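Galactose-binding lectin (Arachis hypogaea, PDB 6VAW) binds D-galactose and galactose-bearing ligands as a homotetrameric legume lectin whose subunits each carry a calcium and a manganese ion. Local coordinates at residues 6-11 with 15-20; 24-27 with 31-34; 43-48 with 106-111; 63-68 with 87-92; 140-143 with 147-150. One frame throughout, in Å; residues are numbered along the deposited sequence.

Contact 1. Residues 6-11 with 15-20; sequences FNFNSF and NPAINF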
# COMPACT_ATOMS: atom_id res chain seq x y z
N PHE A 6 -6.22 0.56 5.79
CA PHE A 6 -7.34 0.90 4.89
C PHE A 6 -7.21 2.32 4.41
O PHE A 6 -6.49 3.12 5.00
CB PHE A 6 -8.71 0.64 5.53
CG PHE A 6 -9.05 1.31 6.85
CD1 PHE A 6 -9.51 2.62 6.89
CD2 PHE A 6 -8.96 0.60 8.04
CE1 PHE A 6 -9.87 3.22 8.10
CE2 PHE A 6 -9.31 1.21 9.26
CZ PHE A 6 -9.79 2.51 9.27
N ASN A 7 -7.92 2.65 3.34
CA ASN A 7 -7.91 3.99 2.78
C ASN A 7 -9.25 4.26 2.10
O ASN A 7 -9.68 3.47 1.25
CB ASN A 7 -6.72 4.20 1.82
CG ASN A 7 -6.72 5.52 1.08
OD1 ASN A 7 -6.73 5.56 -0.15
ND2 ASN A 7 -6.76 6.63 1.81
N PHE A 8 -9.90 5.35 2.51
CA PHE A 8 -11.16 5.85 1.95
C PHE A 8 -10.94 7.20 1.32
O PHE A 8 -10.66 8.17 2.02
CB PHE A 8 -12.28 5.96 3.02
CG PHE A 8 -12.74 4.67 3.65
CD1 PHE A 8 -13.66 3.86 3.01
CD2 PHE A 8 -12.29 4.29 4.91
CE1 PHE A 8 -14.08 2.66 3.60
CE2 PHE A 8 -12.71 3.09 5.49
CZ PHE A 8 -13.60 2.28 4.83
N ASN A 9 -11.05 7.29 -0.00
CA ASN A 9 -10.95 8.55 -0.75
C ASN A 9 -12.36 9.16 -0.86
O ASN A 9 -12.53 10.35 -1.13
CB ASN A 9 -10.36 8.31 -2.14
CG ASN A 9 -8.96 7.79 -2.10
OD1 ASN A 9 -8.09 8.34 -1.42
ND2 ASN A 9 -8.72 6.71 -2.84
N SER A 10 -13.36 8.29 -0.69
CA SER A 10 -14.79 8.55 -0.73
C SER A 10 -15.51 7.47 0.06
O SER A 10 -14.92 6.44 0.41
CB SER A 10 -15.28 8.56 -2.18
OG SER A 10 -15.08 7.29 -2.78
N PHE A 11 -16.79 7.69 0.30
CA PHE A 11 -17.64 6.78 1.03
C PHE A 11 -18.92 6.50 0.24
O PHE A 11 -19.29 7.27 -0.64
CB PHE A 11 -17.98 7.34 2.42
CG PHE A 11 -16.78 7.69 3.27
CD1 PHE A 11 -16.13 6.72 4.02
CD2 PHE A 11 -16.30 9.00 3.32
CE1 PHE A 11 -15.05 7.06 4.85
CE2 PHE A 11 -15.21 9.33 4.12
CZ PHE A 11 -14.59 8.35 4.88
N ASN A 15 -21.44 0.12 1.86
CA ASN A 15 -20.03 -0.29 1.93
C ASN A 15 -19.93 -1.08 3.22
O ASN A 15 -20.15 -0.49 4.29
CB ASN A 15 -19.10 0.94 1.91
CG ASN A 15 -17.62 0.63 1.81
OD1 ASN A 15 -16.82 1.49 1.40
ND2 ASN A 15 -17.19 -0.56 2.22
N PRO A 16 -19.71 -2.41 3.16
CA PRO A 16 -19.69 -3.20 4.41
C PRO A 16 -18.57 -2.80 5.39
O PRO A 16 -18.68 -3.17 6.55
CB PRO A 16 -19.51 -4.65 3.94
CG PRO A 16 -19.01 -4.56 2.56
CD PRO A 16 -19.50 -3.27 1.98
N ALA A 17 -17.56 -2.02 4.95
CA ALA A 17 -16.42 -1.60 5.81
C ALA A 17 -16.76 -0.48 6.80
O ALA A 17 -15.93 -0.22 7.69
CB ALA A 17 -15.23 -1.16 4.96
N ILE A 18 -17.93 0.19 6.62
CA ILE A 18 -18.38 1.30 7.45
C ILE A 18 -19.74 1.02 8.15
O ILE A 18 -20.76 0.78 7.48
CB ILE A 18 -18.44 2.64 6.65
CG1 ILE A 18 -17.07 3.03 6.04
CG2 ILE A 18 -18.97 3.79 7.55
CD1 ILE A 18 -15.90 3.32 7.07
N ASN A 19 -19.75 1.10 9.50
CA ASN A 19 -20.95 1.00 10.33
C ASN A 19 -21.49 2.40 10.54
O ASN A 19 -20.74 3.26 11.01
CB ASN A 19 -20.69 0.35 11.70
CG ASN A 19 -20.35 -1.12 11.75
OD1 ASN A 19 -19.64 -1.56 12.66
ND2 ASN A 19 -20.85 -1.92 10.82
N PHE A 20 -22.74 2.65 10.17
CA PHE A 20 -23.39 3.95 10.32
C PHE A 20 -24.30 3.92 11.56
O PHE A 20 -25.07 2.98 11.74
CB PHE A 20 -24.19 4.31 9.05
CG PHE A 20 -23.33 4.43 7.80
CD1 PHE A 20 -22.66 5.62 7.51
CD2 PHE A 20 -23.19 3.36 6.93
CE1 PHE A 20 -21.87 5.73 6.36
CE2 PHE A 20 -22.38 3.46 5.78
CZ PHE A 20 -21.75 4.66 5.49

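Contact 2. Residues 24-27 with 31-34; sequences VTVL and NIQL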
# COMPACT_ATOMS: atom_id res chain seq x y z
N VAL A 24 -26.42 9.78 10.38
CA VAL A 24 -25.45 9.83 9.26
C VAL A 24 -26.09 9.54 7.90
O VAL A 24 -26.92 8.65 7.77
CB VAL A 24 -24.26 8.87 9.48
CG1 VAL A 24 -23.12 9.17 8.52
CG2 VAL A 24 -23.76 8.97 10.89
N THR A 25 -25.65 10.30 6.89
CA THR A 25 -26.01 10.14 5.48
C THR A 25 -24.73 10.24 4.62
O THR A 25 -23.73 10.83 5.04
CB THR A 25 -27.07 11.17 5.03
OG1 THR A 25 -26.60 12.50 5.27
CG2 THR A 25 -28.43 10.97 5.71
N VAL A 26 -24.77 9.65 3.43
CA VAL A 26 -23.69 9.74 2.47
C VAL A 26 -24.21 10.62 1.32
O VAL A 26 -25.24 10.31 0.74
CB VAL A 26 -23.15 8.36 2.00
CG1 VAL A 26 -22.13 8.52 0.87
CG2 VAL A 26 -22.54 7.58 3.18
N LEU A 27 -23.52 11.73 1.05
CA LEU A 27 -23.86 12.64 -0.04
C LEU A 27 -23.39 12.06 -1.38
O LEU A 27 -22.53 11.17 -1.41
CB LEU A 27 -23.25 14.03 0.20
CG LEU A 27 -23.56 14.70 1.56
CD1 LEU A 27 -22.80 15.98 1.70
CD2 LEU A 27 -25.04 14.99 1.74
N ASN A 31 -18.94 12.28 0.31
CA ASN A 31 -18.71 12.76 1.67
C ASN A 31 -19.72 12.17 2.63
O ASN A 31 -20.87 11.92 2.26
CB ASN A 31 -18.81 14.29 1.75
CG ASN A 31 -17.76 15.12 1.03
OD1 ASN A 31 -17.84 16.34 1.01
ND2 ASN A 31 -16.77 14.51 0.43
N ILE A 32 -19.29 11.99 3.88
CA ILE A 32 -20.16 11.54 4.96
C ILE A 32 -20.63 12.80 5.68
O ILE A 32 -19.79 13.61 6.08
CB ILE A 32 -19.44 10.55 5.92
CG1 ILE A 32 -19.37 9.14 5.29
CG2 ILE A 32 -20.12 10.50 7.28
CD1 ILE A 32 -18.65 8.10 6.16
N GLN A 33 -21.95 12.94 5.84
CA GLN A 33 -22.56 14.04 6.61
C GLN A 33 -23.04 13.41 7.92
O GLN A 33 -23.87 12.51 7.89
CB GLN A 33 -23.70 14.72 5.83
CG GLN A 33 -24.24 15.92 6.59
CD GLN A 33 -25.33 16.65 5.87
OE1 GLN A 33 -26.40 16.90 6.44
NE2 GLN A 33 -25.07 17.06 4.63
N LEU A 34 -22.48 13.84 9.06
CA LEU A 34 -22.79 13.17 10.32
C LEU A 34 -24.08 13.58 10.98
O LEU A 34 -24.72 12.72 11.57
CB LEU A 34 -21.66 13.33 11.31
CG LEU A 34 -20.37 12.52 10.98
CD1 LEU A 34 -19.17 13.09 11.69
CD2 LEU A 34 -20.53 11.03 11.30

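Contact 3. Residues 43-48 with 106-111; sequences VGRVLY and LGVSDT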
# COMPACT_ATOMS: atom_id res chain seq x y z
N VAL A 43 -27.34 13.36 16.45
CA VAL A 43 -26.08 12.65 16.67
C VAL A 43 -25.92 11.65 15.53
O VAL A 43 -26.84 10.89 15.22
CB VAL A 43 -25.98 11.94 18.06
CG1 VAL A 43 -24.68 11.12 18.15
CG2 VAL A 43 -26.07 12.92 19.22
N GLY A 44 -24.74 11.66 14.93
CA GLY A 44 -24.35 10.74 13.87
C GLY A 44 -22.92 10.28 14.07
O GLY A 44 -22.07 11.08 14.46
N ARG A 45 -22.66 8.98 13.89
CA ARG A 45 -21.34 8.41 14.05
C ARG A 45 -21.07 7.39 12.94
O ARG A 45 -22.00 6.72 12.49
CB ARG A 45 -21.14 7.75 15.42
CG ARG A 45 -21.94 8.36 16.58
CD ARG A 45 -21.37 8.02 17.95
NE ARG A 45 -21.26 6.58 18.20
CZ ARG A 45 -20.89 6.06 19.36
NH1 ARG A 45 -20.64 6.86 20.40
NH2 ARG A 45 -20.78 4.75 19.51
N VAL A 46 -19.81 7.30 12.50
CA VAL A 46 -19.34 6.31 11.53
C VAL A 46 -18.20 5.55 12.18
O VAL A 46 -17.35 6.17 12.81
CB VAL A 46 -18.98 6.85 10.12
CG1 VAL A 46 -20.18 7.44 9.44
CG2 VAL A 46 -17.81 7.84 10.16
N LEU A 47 -18.19 4.22 12.05
CA LEU A 47 -17.13 3.37 12.59
C LEU A 47 -16.56 2.47 11.52
O LEU A 47 -17.32 2.02 10.64
CB LEU A 47 -17.65 2.49 13.74
CG LEU A 47 -18.30 3.17 14.94
CD1 LEU A 47 -19.29 2.25 15.61
CD2 LEU A 47 -17.27 3.65 15.94
N TYR A 48 -15.25 2.17 11.61
CA TYR A 48 -14.67 1.17 10.74
C TYR A 48 -15.28 -0.13 11.26
O TYR A 48 -15.28 -0.34 12.47
CB TYR A 48 -13.14 1.22 10.74
CG TYR A 48 -12.54 0.22 9.79
CD1 TYR A 48 -12.70 0.36 8.41
CD2 TYR A 48 -11.83 -0.88 10.26
CE1 TYR A 48 -12.14 -0.56 7.52
CE2 TYR A 48 -11.29 -1.82 9.38
CZ TYR A 48 -11.44 -1.65 8.01
OH TYR A 48 -10.87 -2.55 7.14
N LEU A 106 -20.87 15.60 22.09
CA LEU A 106 -20.29 15.20 20.78
C LEU A 106 -20.70 13.76 20.35
O LEU A 106 -20.06 13.17 19.47
CB LEU A 106 -18.74 15.36 20.79
CG LEU A 106 -18.21 16.76 21.12
CD1 LEU A 106 -16.67 16.74 21.30
CD2 LEU A 106 -18.65 17.81 20.08
N GLY A 107 -21.79 13.25 20.94
CA GLY A 107 -22.31 11.91 20.65
C GLY A 107 -21.54 10.76 21.25
O GLY A 107 -21.77 9.61 20.89
N VAL A 108 -20.63 11.02 22.19
CA VAL A 108 -19.79 9.96 22.77
C VAL A 108 -19.94 9.87 24.28
O VAL A 108 -19.45 8.90 24.87
CB VAL A 108 -18.28 10.09 22.37
CG1 VAL A 108 -18.09 9.81 20.89
CG2 VAL A 108 -17.73 11.47 22.74
N SER A 109 -20.56 10.87 24.92
CA SER A 109 -20.68 10.83 26.36
C SER A 109 -22.11 11.03 26.87
O SER A 109 -23.02 11.37 26.10
CB SER A 109 -19.76 11.88 26.97
OG SER A 109 -20.22 13.18 26.65
N ASP A 110 -22.30 10.85 28.19
CA ASP A 110 -23.59 11.10 28.83
C ASP A 110 -23.72 12.61 29.13
O ASP A 110 -22.81 13.38 28.79
CB ASP A 110 -23.77 10.24 30.10
CG ASP A 110 -22.72 10.38 31.20
OD1 ASP A 110 -22.12 11.47 31.31
OD2 ASP A 110 -22.55 9.42 31.97
N THR A 111 -24.82 13.02 29.78
CA THR A 111 -25.10 14.42 30.15
C THR A 111 -23.99 15.00 31.04
O THR A 111 -23.67 16.18 30.90
CB THR A 111 -26.48 14.52 30.83
OG1 THR A 111 -27.46 13.96 29.95
CG2 THR A 111 -26.87 15.95 31.15
O HOH W 1 -19.88 6.21 23.07

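Contact 4. Residues 63-68 with 87-92; sequences ASFLTS and FFIAPE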
# COMPACT_ATOMS: atom_id res chain seq x y z
N ALA A 63 -0.34 -1.76 20.09
CA ALA A 63 -0.14 -1.36 18.70
C ALA A 63 0.22 0.12 18.59
O ALA A 63 -0.12 0.93 19.47
CB ALA A 63 -1.41 -1.64 17.90
N SER A 64 0.95 0.47 17.52
CA SER A 64 1.18 1.85 17.14
C SER A 64 0.27 2.08 15.97
O SER A 64 -0.12 1.10 15.31
CB SER A 64 2.65 2.10 16.76
OG SER A 64 3.47 2.21 17.91
N PHE A 65 -0.09 3.32 15.69
CA PHE A 65 -0.88 3.59 14.50
C PHE A 65 -0.59 4.99 13.95
O PHE A 65 -0.08 5.88 14.65
CB PHE A 65 -2.39 3.38 14.72
CG PHE A 65 -3.07 4.30 15.70
CD1 PHE A 65 -3.41 5.60 15.34
CD2 PHE A 65 -3.48 3.83 16.94
CE1 PHE A 65 -4.09 6.44 16.22
CE2 PHE A 65 -4.16 4.67 17.84
CZ PHE A 65 -4.44 5.97 17.48
N LEU A 66 -0.87 5.12 12.65
CA LEU A 66 -0.76 6.34 11.87
C LEU A 66 -2.09 6.50 11.15
O LEU A 66 -2.49 5.59 10.43
CB LEU A 66 0.41 6.28 10.86
CG LEU A 66 0.41 7.37 9.78
CD1 LEU A 66 0.62 8.79 10.43
CD2 LEU A 66 1.44 7.09 8.71
N THR A 67 -2.74 7.63 11.33
CA THR A 67 -4.02 7.84 10.64
C THR A 67 -4.10 9.27 10.17
O THR A 67 -3.58 10.16 10.81
CB THR A 67 -5.25 7.40 11.50
OG1 THR A 67 -6.45 7.48 10.71
CG2 THR A 67 -5.44 8.20 12.79
N SER A 68 -4.69 9.46 8.99
CA SER A 68 -4.92 10.77 8.43
C SER A 68 -6.37 10.87 7.95
O SER A 68 -6.94 9.88 7.48
CB SER A 68 -3.94 11.07 7.30
OG SER A 68 -2.59 10.99 7.73
N PHE A 87 -12.84 12.43 16.63
CA PHE A 87 -12.23 11.21 16.11
C PHE A 87 -12.05 10.34 17.34
O PHE A 87 -11.37 10.77 18.27
CB PHE A 87 -10.90 11.48 15.38
CG PHE A 87 -10.08 10.23 15.20
CD1 PHE A 87 -10.50 9.22 14.34
CD2 PHE A 87 -8.89 10.06 15.89
CE1 PHE A 87 -9.73 8.06 14.17
CE2 PHE A 87 -8.11 8.90 15.71
CZ PHE A 87 -8.54 7.91 14.86
N PHE A 88 -12.72 9.17 17.41
CA PHE A 88 -12.65 8.44 18.66
C PHE A 88 -12.37 6.95 18.48
O PHE A 88 -12.47 6.39 17.39
CB PHE A 88 -13.94 8.65 19.49
CG PHE A 88 -15.18 7.95 18.94
CD1 PHE A 88 -15.83 8.44 17.82
CD2 PHE A 88 -15.68 6.82 19.56
CE1 PHE A 88 -16.95 7.77 17.28
CE2 PHE A 88 -16.82 6.17 19.05
CZ PHE A 88 -17.45 6.65 17.91
N ILE A 89 -11.98 6.34 19.60
CA ILE A 89 -11.61 4.93 19.79
C ILE A 89 -12.44 4.44 20.92
O ILE A 89 -12.47 5.10 21.95
CB ILE A 89 -10.13 4.74 20.08
CG1 ILE A 89 -9.24 5.67 19.25
CG2 ILE A 89 -9.75 3.27 19.89
CD1 ILE A 89 -7.76 5.77 19.79
N ALA A 90 -13.17 3.34 20.74
CA ALA A 90 -14.06 2.90 21.82
C ALA A 90 -14.24 1.38 21.82
O ALA A 90 -13.85 0.75 20.85
CB ALA A 90 -15.42 3.61 21.68
N PRO A 91 -14.84 0.78 22.88
CA PRO A 91 -15.07 -0.70 22.87
C PRO A 91 -15.85 -1.11 21.60
O PRO A 91 -16.62 -0.29 21.06
CB PRO A 91 -15.87 -0.95 24.16
CG PRO A 91 -15.49 0.18 25.06
CD PRO A 91 -15.36 1.38 24.13
N GLU A 92 -15.61 -2.34 21.10
CA GLU A 92 -16.22 -2.81 19.84
C GLU A 92 -17.76 -2.75 19.84
O GLU A 92 -18.33 -2.62 18.76
CB GLU A 92 -15.72 -4.21 19.43
CG GLU A 92 -16.00 -5.33 20.41
CD GLU A 92 -15.22 -6.61 20.21
OE1 GLU A 92 -15.03 -7.02 19.04
OE2 GLU A 92 -14.84 -7.23 21.23

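Contact 5. Residues 140-143 with 147-150; sequences IDVN and SVKT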
# COMPACT_ATOMS: atom_id res chain seq x y z
N ILE A 140 -7.79 16.57 23.57
CA ILE A 140 -7.51 15.15 23.72
C ILE A 140 -8.36 14.72 24.89
O ILE A 140 -8.27 15.30 25.97
CB ILE A 140 -6.02 14.77 23.81
CG1 ILE A 140 -5.31 15.02 22.43
CG2 ILE A 140 -5.86 13.32 24.28
CD1 ILE A 140 -3.78 14.77 22.39
N ASP A 141 -9.22 13.74 24.66
CA ASP A 141 -10.25 13.26 25.60
C ASP A 141 -10.03 11.85 26.03
O ASP A 141 -9.85 10.98 25.21
CB ASP A 141 -11.62 13.32 24.95
CG ASP A 141 -12.12 14.70 24.63
OD1 ASP A 141 -11.48 15.68 25.07
OD2 ASP A 141 -13.19 14.81 24.01
N VAL A 142 -10.17 11.63 27.31
CA VAL A 142 -10.00 10.32 27.91
C VAL A 142 -11.19 10.06 28.83
O VAL A 142 -11.23 10.54 29.97
CB VAL A 142 -8.62 10.13 28.64
CG1 VAL A 142 -8.50 8.71 29.20
CG2 VAL A 142 -7.44 10.44 27.71
N ASN A 143 -12.20 9.34 28.29
CA ASN A 143 -13.43 8.95 28.98
C ASN A 143 -14.28 10.16 29.41
O ASN A 143 -15.18 10.02 30.24
CB ASN A 143 -13.13 8.05 30.19
CG ASN A 143 -12.53 6.71 29.81
OD1 ASN A 143 -12.83 6.12 28.78
ND2 ASN A 143 -11.65 6.20 30.65
N SER A 147 -11.82 17.70 28.48
CA SER A 147 -10.52 17.27 27.95
C SER A 147 -9.36 17.27 28.94
O SER A 147 -9.22 18.13 29.81
CB SER A 147 -10.14 18.12 26.74
OG SER A 147 -11.18 18.17 25.79
N VAL A 148 -8.49 16.27 28.75
CA VAL A 148 -7.24 16.16 29.52
C VAL A 148 -6.37 17.37 29.12
O VAL A 148 -5.70 17.95 29.97
CB VAL A 148 -6.56 14.79 29.25
CG1 VAL A 148 -5.14 14.74 29.80
CG2 VAL A 148 -7.40 13.64 29.82
N LYS A 149 -6.42 17.76 27.83
CA LYS A 149 -5.65 18.87 27.29
C LYS A 149 -6.34 19.47 26.08
O LYS A 149 -6.98 18.76 25.32
CB LYS A 149 -4.25 18.36 26.90
CG LYS A 149 -3.19 19.42 26.87
CD LYS A 149 -1.98 18.81 26.24
CE LYS A 149 -0.75 19.57 26.54
NZ LYS A 149 0.39 18.73 26.17
N THR A 150 -6.19 20.78 25.88
CA THR A 150 -6.72 21.48 24.72
C THR A 150 -5.68 22.45 24.17
O THR A 150 -4.75 22.86 24.89
CB THR A 150 -8.05 22.25 24.99
OG1 THR A 150 -7.81 23.36 25.84
CG2 THR A 150 -9.20 21.38 25.50

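Contact 1. Residues 6-11 with 15-20
The Phe8 ring and the Ile18 side chain reach toward each other from opposite directions, the isoleucine meeting the far end of the ring at a slant. CD1 of Ile18 lies 3.4 Å from CZ of Phe8, and CG1 of the same isoleucine follows at 3.8 Å from CZ. With its CG anti to the carbonyl carbon (chi1 -65°), Phe8 sends its ring out from strand 2-8 across to the turn. At the ring's edge, near its plane, sits the methyl group of Ala17, with CB 3.8 Å from Phe8 CZ. Two consecutive residues thus share the CZ end of one ring. These residues close the type I beta turn from Asn15 to Ile18, whose backbone bond runs from Ile18 N to Asn15 O at 3.3 Å. The turn leads into strand 18-22, an outer strand of the seven-stranded sheet, while strand 2-8 belongs to the other large sheet, so the contact bridges the two layers of the legume lectin sandwich at one end. Tyr48, on the neighbouring strand 43-53, also touches Phe8. Phe11 reaches Ile18 more loosely: CG1 of the isoleucine stands at the edge of the phenylalanine ring, 4.3 Å from Phe11 CD1. Beyond the turn, Ala17 packs on Met50 of a second subunit and Pro16 on Arg201 of that subunit.

Contact 2. Residues 24-27 with 31-34
Residues 24-27 and 31-34 form a short antiparallel beta hairpin at the margin of the lectin sandwich, joined through strand 32-33 to the long strand 217-229. Thr25 and Gln33 are its hydrogen-bonded pair: Thr25 N donates to Gln33 O at 3.0 Å, and Gln33 N returns a bond to Thr25 O at 2.9 Å. A third bond, from Leu27 N to Asn31 O at 2.9 Å, holds the strands together nearer the turn. Val26 and Ile32 make the non-hydrogen-bonded pair between them. On the face carrying these two residues, Ile32 spreads its branches: CG1 lies 4.1 Å from Val26 CG2, while CG2, anti to the backbone N, is 3.5 Å from Val24 CG1. Val24 and Leu34 run side by side in the same direction, their CG2 and CD2 atoms 3.9 Å apart. This apolar side leans on Val46 and Phe20, whereas the other carries Thr25 and Gln33, also side by side, with Thr25 OG1 3.7 Å from Gln33 CB. The chemistry is therefore divided: straight backbone bonds set the register, and branched aliphatic groups on one face attach the hairpin to the core.

Contact 3. Residues 43-48 with 106-111
Arg45 NH1 is the polar atom on which this contact turns, giving one hydrogen bond to Gly107 O at 3.0 Å and another to a water. The first is moderately bent, with an angle of 146° at the hydrogen, and the carbonyl oxygen lies 21° out of the guanidinium plane. The water sits at the guanidinium edge, in its plane, accepts from Arg45 NH1 at 2.9 Å and donates to Val108 O at 3.3 Å, so the arginine reaches two successive carbonyls of the loop, one directly and one through solvent. A bend at chi3 (-57°) turns the guanidinium toward the loop, and Arg45 CD passes 3.4 Å from Gly107 O. Arg45 NE is hydrogen-bonded to Gln21 OE1 and NH2 to Thr94 OG1, which together restrict rotation of the group. Alongside, CG1 of Val43 rests 3.5 Å from Gly107 CA. Gly107, with its positive phi and no side chain, lets the loop backbone come this close to the valine. The contact ties strand 43-53 of the seven-stranded sheet to the long loop that follows strand 84-91. That loop includes Gly103 and Gly104 of the galactoside pocket, although the ligand itself lies about 10 Å from the Val43 side chain. A buried arginine whose three nitrogens all have partners probably keeps its charge, which the Gly107 carbonyl and the Gln21 side-chain oxygen would help to stabilise.

Contact 4. Residues 63-68 with 87-92
From its CB, the Phe87 side chain heads toward strand 64-74, with CG anti to the backbone N (chi1 163°), which carries the ring across the interior until its far end meets Thr67. There CE2 lies 4.0 Å from Thr67 CG2, and CZ, at the tip, comes to 3.7 Å from the same methyl. The two side chains arrive from opposite directions and the methyl meets the ring obliquely. The rings of Phe69 and Phe206 also meet that of Phe87, their planes inclined to it. The backbones remain well apart, with CA atoms 10.4 Å from each other at Thr67 and Phe87, as expected of two layers facing across the interior of a beta sandwich. This is the jelly-roll-like fold of legume lectins: strand 64-74 lies in one sheet, strand 84-91 in the other, and no hydrogen bond passes between the two segments. Two residues along, the pattern recurs with the roles exchanged, since the ring now comes from the first strand: Phe65 CZ is 4.0 Å from Ile89 CD1, again with a slanting approach. Phe204 meets the Phe65 ring edge-to-face. The hydroxyl of Thr67 is held by two other groups, Ser224 O and Trp223 NE1, while its methyl faces Phe87.

Contact 5. Residues 140-143 with 147-150
Ser147 OG donates a short hydrogen bond to Asp141 OD1, at 2.6 Å, meeting that oxygen nearly along its C-O axis. Although the Asp141 side chain sets out away from the other segment, its end comes back, with CG anti to the carbonyl carbon (chi1 -66°). Ser147 CB is also close, 3.2 Å from the same Asp141 OD1. Behind this pair, two backbone bonds fix the geometry. Ile140 N gives to Lys149 O at 2.9 Å, and Val148 N to Ile140 O at 3.0 Å, the latter bent to 135° at the hydrogen. Val148 and Lys149 both face Ile140, a classic beta bulge in the hairpin of strands 137-141 and 149-152. Val148 also touches Val142, CG2 to CG2 at 3.8 Å, the two valines meeting at a slant. Farther out, Lys149 NZ bonds to Ala189 O, and Asp141 pairs through its backbone with Gly119 of the adjoining strand 117-123. That strand supplies Glu121 and Asp123 to the manganese site, and His137 at the start of the hairpin completes it with Asp132. Ser147 lies about 4 Å from the manganese ion, side chain to metal, and packs on Glu121. Asp141 is thus a second-shell neighbour: its OD2 lies close to Glu121 OE1, two acidic groups whose closeness suggests either a shared proton or relief of repulsion by the nearby manganese ion, while the serine hydroxyl holds the other carboxylate oxygen in place.

Overall arrangement
The five contacts range from the buried interior to partly exposed hairpins. Contact 4 is wholly apolar and interior, joining the two sheets through aromatic and methyl groups; contact 1 does likewise at one end of the sandwich, where a second subunit packs against the turn. Contacts 2 and 5 are both antiparallel hairpins held by backbone bonds, but they lie on opposite sides of the chain's centre, and only contact 5 adds a carboxylate beside a metal site. Contact 3 is buried yet polar, an arginine reaching one loop carbonyl directly and the next through water. Contacts 1, 2 and 3 interlock through Phe20, Val24 and Val46, while Phe88 of contact 4 packs on Arg45 and Leu47 of contact 3.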